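Local coordinates for uncharacterized protein (Streptomyces malaysiense, PDB 6ZYL) that catalyses the beta-hydroxylation of thioholgamide as the non-heme monooxygenase ThoJ, probably with iron and 2-oxoglutarate like its relatives in the phytanoyl-CoA dioxygenase family, at residues F115-Y120 with T227-F232; S123-H128 with H218-N223; N157-Y162 with A199-L204. All blocks are in the same frame, centred on the assembly; numbering follows the deposited sequence.

Contact 1 (F115-Y120 with T227-F232)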
loop_
_atom_site.group_PDB
_atom_site.type_symbol
_atom_site.label_atom_id
_atom_site.label_comp_id
_atom_site.label_asym_id
_atom_site.label_seq_id
_atom_site.Cartn_x
_atom_site.Cartn_y
_atom_site.Cartn_z
ATOM N N PHE A 115 -6.408 -0.243 -4.371
ATOM C CA PHE A 115 -7.089 1.049 -4.439
ATOM C C PHE A 115 -7.611 1.194 -5.865
ATOM O O PHE A 115 -6.851 1.504 -6.786
ATOM C CB PHE A 115 -6.152 2.190 -4.056
ATOM C CG PHE A 115 -5.716 2.158 -2.618
ATOM C CD1 PHE A 115 -6.648 2.037 -1.598
ATOM C CD2 PHE A 115 -4.377 2.250 -2.285
ATOM C CE1 PHE A 115 -6.250 2.007 -0.275
ATOM C CE2 PHE A 115 -3.971 2.224 -0.965
ATOM C CZ PHE A 115 -4.909 2.102 0.042
ATOM N N ILE A 116 -8.905 0.947 -6.044
ATOM C CA ILE A 116 -9.539 0.956 -7.356
ATOM C C ILE A 116 -10.542 2.098 -7.396
ATOM O O ILE A 116 -11.419 2.194 -6.531
ATOM C CB ILE A 116 -10.228 -0.386 -7.659
ATOM C CG1 ILE A 116 -9.206 -1.524 -7.612
ATOM C CG2 ILE A 116 -10.915 -0.342 -9.015
ATOM C CD1 ILE A 116 -9.820 -2.895 -7.425
ATOM N N ARG A 117 -10.402 2.968 -8.391
ATOM C CA ARG A 117 -11.357 4.044 -8.631
ATOM C C ARG A 117 -12.058 3.764 -9.951
ATOM O O ARG A 117 -11.483 4.005 -11.024
ATOM C CB ARG A 117 -10.647 5.397 -8.658
ATOM C CG ARG A 117 -9.967 5.711 -7.331
ATOM C CD ARG A 117 -9.478 7.144 -7.252
ATOM N NE ARG A 117 -10.498 8.041 -6.715
ATOM C CZ ARG A 117 -10.731 8.223 -5.419
ATOM N NH1 ARG A 117 -10.016 7.572 -4.513
ATOM N NH2 ARG A 117 -11.681 9.062 -5.030
ATOM N N PRO A 118 -13.282 3.240 -9.934
ATOM C CA PRO A 118 -13.911 2.795 -11.183
ATOM C C PRO A 118 -14.278 3.973 -12.072
ATOM O O PRO A 118 -14.229 5.140 -11.678
ATOM C CB PRO A 118 -15.156 2.028 -10.726
ATOM C CG PRO A 118 -15.413 2.467 -9.322
ATOM C CD PRO A 118 -14.166 3.096 -8.762
ATOM N N ALA A 119 -14.658 3.635 -13.303
ATOM C CA ALA A 119 -15.045 4.640 -14.281
ATOM C C ALA A 119 -16.142 5.538 -13.726
ATOM O O ALA A 119 -17.083 5.072 -13.078
ATOM C CB ALA A 119 -15.522 3.964 -15.568
ATOM N N TYR A 120 -16.004 6.838 -13.978
ATOM C CA TYR A 120 -17.031 7.822 -13.636
ATOM C C TYR A 120 -17.463 7.704 -12.176
ATOM O O TYR A 120 -18.647 7.804 -11.847
ATOM C CB TYR A 120 -18.238 7.687 -14.566
ATOM C CG TYR A 120 -17.909 7.814 -16.035
ATOM C CD1 TYR A 120 -17.340 8.975 -16.540
ATOM C CD2 TYR A 120 -18.168 6.774 -16.918
ATOM C CE1 TYR A 120 -17.038 9.097 -17.881
ATOM C CE2 TYR A 120 -17.871 6.887 -18.262
ATOM C CZ TYR A 120 -17.305 8.050 -18.737
ATOM O OH TYR A 120 -17.005 8.169 -20.074
ATOM N N THR A 227 -12.675 4.435 -17.855
ATOM C CA THR A 227 -11.863 3.270 -17.537
ATOM C C THR A 227 -11.433 3.328 -16.081
ATOM O O THR A 227 -11.009 4.381 -15.592
ATOM C CB THR A 227 -10.638 3.192 -18.453
ATOM O OG1 THR A 227 -11.066 3.128 -19.820
ATOM C CG2 THR A 227 -9.799 1.966 -18.130
ATOM N N GLY A 228 -11.544 2.194 -15.393
ATOM C CA GLY A 228 -11.178 2.146 -13.995
ATOM C C GLY A 228 -9.687 2.327 -13.785
ATOM O O GLY A 228 -8.863 1.975 -14.629
ATOM N N ARG A 229 -9.343 2.886 -12.627
ATOM C CA ARG A 229 -7.962 3.130 -12.225
ATOM C C ARG A 229 -7.602 2.136 -11.129
ATOM O O ARG A 229 -8.242 2.121 -10.073
ATOM C CB ARG A 229 -7.797 4.570 -11.740
ATOM C CG ARG A 229 -6.382 4.973 -11.383
ATOM C CD ARG A 229 -6.369 5.768 -10.082
ATOM N NE ARG A 229 -6.428 4.888 -8.919
ATOM C CZ ARG A 229 -6.253 5.285 -7.664
ATOM N NH1 ARG A 229 -6.008 6.559 -7.394
ATOM N NH2 ARG A 229 -6.319 4.404 -6.676
ATOM N N PHE A 230 -6.589 1.309 -11.383
ATOM C CA PHE A 230 -6.218 0.217 -10.489
ATOM C C PHE A 230 -4.816 0.458 -9.947
ATOM O O PHE A 230 -3.860 0.564 -10.722
ATOM C CB PHE A 230 -6.262 -1.138 -11.206
ATOM C CG PHE A 230 -7.646 -1.650 -11.471
ATOM C CD1 PHE A 230 -8.445 -1.056 -12.432
ATOM C CD2 PHE A 230 -8.142 -2.738 -10.773
ATOM C CE1 PHE A 230 -9.718 -1.527 -12.681
ATOM C CE2 PHE A 230 -9.415 -3.213 -11.015
ATOM C CZ PHE A 230 -10.206 -2.606 -11.972
ATOM N N ASN A 231 -4.690 0.505 -8.624
ATOM C CA ASN A 231 -3.397 0.654 -7.973
ATOM C C ASN A 231 -3.274 -0.355 -6.841
ATOM O O ASN A 231 -4.242 -0.626 -6.124
ATOM C CB ASN A 231 -3.209 2.076 -7.454
ATOM C CG ASN A 231 -3.112 3.091 -8.580
ATOM O OD1 ASN A 231 -4.126 3.549 -9.106
ATOM N ND2 ASN A 231 -1.887 3.431 -8.968
ATOM N N PHE A 232 -2.077 -0.917 -6.705
ATOM C CA PHE A 232 -1.764 -1.960 -5.734
ATOM C C PHE A 232 -0.692 -1.400 -4.807
ATOM O O PHE A 232 0.434 -1.135 -5.244
ATOM C CB PHE A 232 -1.301 -3.227 -6.452
ATOM C CG PHE A 232 -0.887 -4.337 -5.536
ATOM C CD1 PHE A 232 -1.821 -5.002 -4.759
ATOM C CD2 PHE A 232 0.438 -4.729 -5.469
ATOM C CE1 PHE A 232 -1.434 -6.031 -3.920
ATOM C CE2 PHE A 232 0.830 -5.756 -4.633
ATOM C CZ PHE A 232 -0.107 -6.408 -3.858
#
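Phe-115 O is gripped from opposite faces of its carbonyl plane by two donors of the other strand. Arg-229 NH2 comes from above that plane, 3.0 Å from Phe-115 O, in a nearly straight bond (166° at the hydrogen) with the oxygen lying in the guanidinium plane. On the other face Asn-231 N reaches the same oxygen at 3.0 Å by a more bent bond. Phe-115 N returns a bond to Asn-231 O at 2.8 Å, and Arg-117 and Arg-229 are joined through N and O in both directions. The Arg-229 chain leaves with CG anti to the backbone N (chi1 -176°), then bends at chi2 and chi3, which turns the guanidinium across to Phe-115. Its flat group is sandwiched: Arg-117 CD lies over one face, 3.5 Å from Arg-229 NH1, and Asn-231 CG over the other. Strands 107-117 and 229-237 are antiparallel neighbours in the larger sheet of a fold consistent with the double-stranded beta-helix of this family. Arg-229, eleven residues after His-218, probably corresponds to the arginine that binds the 2-oxoglutarate carboxylate in relatives; here its NH2 also bonds a tartrate, probably from the crystallisation liquor. An alanine here is likely to leave the tartrate without its guanidinium partner and Phe-115 O with one donor fewer. Arg-117 runs alongside Arg-229, and its NH2 bonds Ser-123 O. On the reverse side of the sheet, Ile-116 CG2 sits over the centre of the Phe-230 ring, 3.8 Å from the centroid, in a CH-pi contact, while Ile-116 CG1 packs 3.5 Å from Phe-230 CD2. Helix 46-66 lies against this apolar pair, through Leu-60 at Ile-116 and Leu-53 and Gln-57 at Phe-230.

Contact 2 (S123-H128 with H218-N223)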
loop_
_atom_site.group_PDB
_atom_site.type_symbol
_atom_site.label_atom_id
_atom_site.label_comp_id
_atom_site.label_asym_id
_atom_site.label_seq_id
_atom_site.Cartn_x
_atom_site.Cartn_y
_atom_site.Cartn_z
ATOM N N SER A 123 -16.470 10.346 -6.320
ATOM C CA SER A 123 -16.072 10.606 -4.945
ATOM C C SER A 123 -14.649 11.147 -4.878
ATOM O O SER A 123 -13.817 10.884 -5.750
ATOM C CB SER A 123 -16.182 9.332 -4.105
ATOM O OG SER A 123 -15.246 8.358 -4.532
ATOM N N SER A 124 -14.382 11.911 -3.822
ATOM C CA SER A 124 -13.070 12.480 -3.564
ATOM C C SER A 124 -12.623 12.087 -2.164
ATOM O O SER A 124 -13.437 11.742 -1.303
ATOM C CB SER A 124 -13.081 14.010 -3.691
ATOM O OG SER A 124 -13.057 14.416 -5.046
ATOM N N LEU A 125 -11.313 12.142 -1.942
ATOM C CA LEU A 125 -10.729 11.898 -0.631
ATOM C C LEU A 125 -9.995 13.150 -0.175
ATOM O O LEU A 125 -9.183 13.705 -0.924
ATOM C CB LEU A 125 -9.775 10.704 -0.661
ATOM C CG LEU A 125 -10.366 9.384 -1.154
ATOM C CD1 LEU A 125 -9.314 8.283 -1.059
ATOM C CD2 LEU A 125 -11.611 9.011 -0.378
ATOM N N ALA A 126 -10.289 13.593 1.044
ATOM C CA ALA A 126 -9.615 14.753 1.602
ATOM C C ALA A 126 -8.150 14.430 1.884
ATOM O O ALA A 126 -7.742 13.268 1.963
ATOM C CB ALA A 126 -10.312 15.211 2.885
ATOM N N TRP A 127 -7.353 15.484 2.032
ATOM C CA TRP A 127 -5.948 15.319 2.372
ATOM C C TRP A 127 -5.815 14.571 3.691
ATOM O O TRP A 127 -6.522 14.866 4.660
ATOM C CB TRP A 127 -5.272 16.685 2.454
ATOM C CG TRP A 127 -5.111 17.336 1.117
ATOM C CD1 TRP A 127 -5.991 18.179 0.503
ATOM C CD2 TRP A 127 -4.004 17.189 0.221
ATOM N NE1 TRP A 127 -5.498 18.570 -0.720
ATOM C CE2 TRP A 127 -4.279 17.976 -0.916
ATOM C CE3 TRP A 127 -2.806 16.470 0.270
ATOM C CZ2 TRP A 127 -3.399 18.066 -1.992
ATOM C CZ3 TRP A 127 -1.935 16.558 -0.801
ATOM C CH2 TRP A 127 -2.235 17.351 -1.915
ATOM N N HIS A 128 -4.912 13.595 3.724
ATOM C CA HIS A 128 -4.748 12.743 4.894
ATOM C C HIS A 128 -3.459 11.950 4.743
ATOM O O HIS A 128 -2.856 11.904 3.667
ATOM C CB HIS A 128 -5.943 11.805 5.071
ATOM C CG HIS A 128 -6.007 10.715 4.046
ATOM N ND1 HIS A 128 -6.413 10.938 2.747
ATOM C CD2 HIS A 128 -5.708 9.397 4.125
ATOM C CE1 HIS A 128 -6.367 9.803 2.073
ATOM N NE2 HIS A 128 -5.941 8.852 2.886
ATOM N N HIS A 218 -1.742 13.200 1.295
ATOM C CA HIS A 218 -2.153 13.038 -0.091
ATOM C C HIS A 218 -3.670 13.040 -0.178
ATOM O O HIS A 218 -4.374 12.830 0.813
ATOM C CB HIS A 218 -1.579 11.752 -0.714
ATOM C CG HIS A 218 -1.896 10.505 0.052
ATOM N ND1 HIS A 218 -3.093 9.833 -0.082
ATOM C CD2 HIS A 218 -1.166 9.796 0.945
ATOM C CE1 HIS A 218 -3.090 8.773 0.706
ATOM N NE2 HIS A 218 -1.933 8.727 1.340
ATOM N N ALA A 219 -4.161 13.296 -1.388
ATOM C CA ALA A 219 -5.584 13.294 -1.685
ATOM C C ALA A 219 -5.776 12.687 -3.066
ATOM O O ALA A 219 -4.828 12.553 -3.841
ATOM C CB ALA A 219 -6.179 14.707 -1.632
ATOM N N SER A 220 -7.016 12.311 -3.364
ATOM C CA SER A 220 -7.352 11.714 -4.648
ATOM C C SER A 220 -8.686 12.267 -5.117
ATOM O O SER A 220 -9.621 12.406 -4.324
ATOM C CB SER A 220 -7.417 10.184 -4.559
ATOM O OG SER A 220 -6.223 9.657 -4.006
ATOM N N GLY A 221 -8.766 12.586 -6.404
ATOM C CA GLY A 221 -9.979 13.104 -6.983
ATOM C C GLY A 221 -10.809 12.013 -7.623
ATOM O O GLY A 221 -10.449 10.831 -7.603
ATOM N N PRO A 222 -11.946 12.388 -8.203
ATOM C CA PRO A 222 -12.788 11.388 -8.872
ATOM C C PRO A 222 -12.186 10.946 -10.196
ATOM O O PRO A 222 -11.411 11.667 -10.829
ATOM C CB PRO A 222 -14.119 12.120 -9.080
ATOM C CG PRO A 222 -13.742 13.573 -9.149
ATOM C CD PRO A 222 -12.525 13.744 -8.255
ATOM N N ASN A 223 -12.545 9.731 -10.603
ATOM C CA ASN A 223 -12.176 9.216 -11.917
ATOM C C ASN A 223 -13.188 9.740 -12.930
ATOM O O ASN A 223 -14.351 9.322 -12.930
ATOM C CB ASN A 223 -12.138 7.692 -11.905
ATOM C CG ASN A 223 -11.724 7.110 -13.240
ATOM O OD1 ASN A 223 -11.628 7.823 -14.240
ATOM N ND2 ASN A 223 -11.475 5.806 -13.264
#
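His-128 and His-218, which meet here, fit the two histidines of the HxD...H facial triad that holds iron in non-heme dioxygenases of this family; Asp-130, bonded to His-218 NE2, would be the third member in this apo structure. Their backbones form an antiparallel hydrogen-bonded pair: His-218 N gives to His-128 O at 2.9 Å, and His-128 N gives to His-218 O by a longer, more bent bond. Both side chains take the crowded position between backbone N and carbonyl carbon (chi1 71° in His-128, 55° in His-218), which brings the imidazoles together on one side of the strands. The rings meet obliquely, planes at 63°, with His-128 NE2 3.6 Å from His-218 CE1. His-128 O also lies over one face of the His-218 ring, offset toward its rim. What fixes the rotation of the His-128 ring is ND1, which donates in the ring plane to Ala-126 O at 2.8 Å, so that NE2 is left on the far side of the ring from this carbonyl. At the corner the chain makes at Trp-127, the indole lies on the other side of strand 217-220 from the two imidazoles, and Ala-219 CB stands over its five-membered ring, 3.8 Å from the centroid in a CH-pi contact. The same methyl is close to Leu-125 O, at 3.2 Å. Further along, Leu-125 N bonds Ser-220 O at 2.9 Å, and Ser-124 OG rests 3.3 Å from Pro-222 CD. Glu-196 takes the indole NE1 of Trp-127, and Ser-220 OG bonds a tartrate, probably from the crystallisation liquor. Strand 217-220 lies between 128-129 and 160-162 in the four-stranded sheet, while Leu-125 and Ser-220 lean on Arg-117 of strand 107-117.

Contact 3 (N157-Y162 with A199-L204)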
loop_
_atom_site.group_PDB
_atom_site.type_symbol
_atom_site.label_atom_id
_atom_site.label_comp_id
_atom_site.label_asym_id
_atom_site.label_seq_id
_atom_site.Cartn_x
_atom_site.Cartn_y
_atom_site.Cartn_z
ATOM N N ASN A 157 -8.113 10.407 -14.336
ATOM C CA ASN A 157 -8.675 9.123 -13.938
ATOM C C ASN A 157 -8.596 8.891 -12.431
ATOM O O ASN A 157 -8.612 7.739 -11.984
ATOM C CB ASN A 157 -8.005 7.986 -14.717
ATOM C CG ASN A 157 -6.625 7.624 -14.198
ATOM O OD1 ASN A 157 -6.005 8.369 -13.442
ATOM N ND2 ASN A 157 -6.133 6.465 -14.619
ATOM N N GLY A 158 -8.536 9.963 -11.640
ATOM C CA GLY A 158 -8.674 9.864 -10.199
ATOM C C GLY A 158 -7.384 9.574 -9.466
ATOM O O GLY A 158 -7.376 8.835 -8.476
ATOM N N THR A 159 -6.288 10.163 -9.922
ATOM C CA THR A 159 -5.000 9.824 -9.344
ATOM C C THR A 159 -4.791 10.545 -8.012
ATOM O O THR A 159 -5.535 11.451 -7.626
ATOM C CB THR A 159 -3.865 10.164 -10.311
ATOM O OG1 THR A 159 -2.653 9.548 -9.855
ATOM C CG2 THR A 159 -3.663 11.670 -10.400
ATOM N N MET A 160 -3.745 10.119 -7.313
ATOM C CA MET A 160 -3.351 10.676 -6.031
ATOM C C MET A 160 -2.493 11.919 -6.227
ATOM O O MET A 160 -1.737 12.031 -7.197
ATOM C CB MET A 160 -2.581 9.610 -5.255
ATOM C CG MET A 160 -2.160 9.942 -3.848
ATOM S SD MET A 160 -1.761 8.393 -2.992
ATOM C CE MET A 160 -0.496 7.703 -4.060
ATOM N N ARG A 161 -2.638 12.866 -5.304
ATOM C CA ARG A 161 -1.800 14.056 -5.245
ATOM C C ARG A 161 -0.964 14.017 -3.973
ATOM O O ARG A 161 -1.461 13.631 -2.912
ATOM C CB ARG A 161 -2.624 15.348 -5.234
ATOM C CG ARG A 161 -3.733 15.452 -6.247
ATOM C CD ARG A 161 -4.200 16.905 -6.361
ATOM N NE ARG A 161 -5.091 17.310 -5.273
ATOM C CZ ARG A 161 -6.330 16.853 -5.110
ATOM N NH1 ARG A 161 -6.828 15.965 -5.959
ATOM N NH2 ARG A 161 -7.071 17.282 -4.096
ATOM N N TYR A 162 0.289 14.454 -4.067
ATOM C CA TYR A 162 1.171 14.525 -2.911
ATOM C C TYR A 162 1.367 15.972 -2.473
ATOM O O TYR A 162 1.329 16.895 -3.290
ATOM C CB TYR A 162 2.548 13.926 -3.211
ATOM C CG TYR A 162 2.607 12.425 -3.345
ATOM C CD1 TYR A 162 1.762 11.597 -2.619
ATOM C CD2 TYR A 162 3.532 11.836 -4.194
ATOM C CE1 TYR A 162 1.834 10.220 -2.747
ATOM C CE2 TYR A 162 3.613 10.472 -4.325
ATOM C CZ TYR A 162 2.767 9.667 -3.604
ATOM O OH TYR A 162 2.862 8.304 -3.757
ATOM N N ALA A 199 0.652 21.034 -4.870
ATOM C CA ALA A 199 0.493 19.587 -4.846
ATOM C C ALA A 199 1.029 18.969 -6.133
ATOM O O ALA A 199 1.067 19.609 -7.188
ATOM C CB ALA A 199 -0.977 19.218 -4.656
ATOM N N VAL A 200 1.442 17.708 -6.039
ATOM C CA VAL A 200 2.077 16.997 -7.142
ATOM C C VAL A 200 1.199 15.814 -7.525
ATOM O O VAL A 200 1.004 14.894 -6.722
ATOM C CB VAL A 200 3.493 16.524 -6.774
ATOM C CG1 VAL A 200 4.187 15.922 -7.988
ATOM C CG2 VAL A 200 4.308 17.670 -6.192
ATOM N N ASP A 201 0.681 15.839 -8.752
ATOM C CA ASP A 201 -0.067 14.708 -9.284
ATOM C C ASP A 201 0.864 13.519 -9.496
ATOM O O ASP A 201 1.939 13.658 -10.085
ATOM C CB ASP A 201 -0.730 15.087 -10.608
ATOM C CG ASP A 201 -2.097 15.718 -10.427
ATOM O OD1 ASP A 201 -2.663 15.635 -9.319
ATOM O OD2 ASP A 201 -2.612 16.292 -11.409
ATOM N N VAL A 202 0.447 12.343 -9.032
ATOM C CA VAL A 202 1.243 11.127 -9.173
ATOM C C VAL A 202 0.865 10.494 -10.509
ATOM O O VAL A 202 -0.110 9.748 -10.606
ATOM C CB VAL A 202 1.028 10.166 -8.003
ATOM C CG1 VAL A 202 1.961 8.970 -8.125
ATOM C CG2 VAL A 202 1.248 10.891 -6.683
ATOM N N LEU A 203 1.650 10.791 -11.541
ATOM C CA LEU A 203 1.368 10.370 -12.908
ATOM C C LEU A 203 2.352 9.279 -13.303
ATOM O O LEU A 203 3.566 9.510 -13.330
ATOM C CB LEU A 203 1.459 11.556 -13.865
ATOM C CG LEU A 203 0.592 12.751 -13.460
ATOM C CD1 LEU A 203 0.860 13.952 -14.351
ATOM C CD2 LEU A 203 -0.885 12.372 -13.493
ATOM N N LEU A 204 1.823 8.101 -13.622
ATOM C CA LEU A 204 2.645 6.923 -13.836
ATOM C C LEU A 204 2.200 6.175 -15.080
ATOM O O LEU A 204 1.002 6.067 -15.354
ATOM C CB LEU A 204 2.563 5.975 -12.631
ATOM C CG LEU A 204 2.915 6.527 -11.250
ATOM C CD1 LEU A 204 2.508 5.540 -10.165
ATOM C CD2 LEU A 204 4.398 6.830 -11.177
#
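Val-202 O is held by two threonine hydroxyls: Thr-159 OG1, which donates to it at 2.7 Å across the contact, and Thr-153 OG1 from a neighbouring loop. The Thr-159 hydroxyl lies anti to its own backbone N (chi1 -167°), an orientation that aims it at the facing chain, and it approaches tilted from the carbonyl plane. Next to it Val-202 N gives a bond to Met-160 O at 2.9 Å, the donor almost in line with the C=O. Tyr-162 and Val-200 then form an antiparallel hydrogen-bonded pair, Tyr-162 N reaching Val-200 O at 2.8 Å and Val-200 N returning to Tyr-162 O. Beside these bonds the Val-202 CG2 methyl presses on a face of the Tyr-162 phenol. It lies 3.5 Å from the ring centroid, displaced toward the CD2-CE2 side, and comes as near as 3.4 Å to Tyr-162 CE2. That branch, anti to the carbonyl carbon of Val-202, also touches Met-160 O, so one methyl meets both the ring and the backbone. The phenol is anchored beyond the contact, its OH bonded to Ser-210 OG and His-212 ND1, and Phe-37 stacks on its ring. On the reverse side Arg-161 and Asp-201 run side by side, but they meet through carbon: Arg-161 CG is 3.3 Å from Asp-201 OD1, whereas Arg-161 NE, 5.0 Å from that oxygen, forms its salt bridge with Glu-196. Here the short strand 200-201 makes the margin of the four-stranded antiparallel sheet, and 160-162 links it to 217-220. Trp-147 of strand 143-149, in the larger sheet, packs against Thr-159, Met-160 and Val-202, and strand 37-41 against Val-200.

The three contacts are concentric along the chain: 157-162 with 199-204 closes the inner loop, 123-128 with 218-223 the next, and 115-120 with 227-232 the outer one. Centres of contacts 2 and 3 lie about 10 Å apart in the four-stranded sheet, joined by the Ala-219 O to Arg-161 N bond between neighbouring strands. Contact 1, in the seven-stranded sheet, has its centre about 13 Å from either; Asn-223 ND2 and Ser-123 O tie it to contact 2 through Arg-117. Side chains from all three come within about 3 to 4 Å of the tartrate, consistent with two facing sheets lining a common pocket next to the probable iron site.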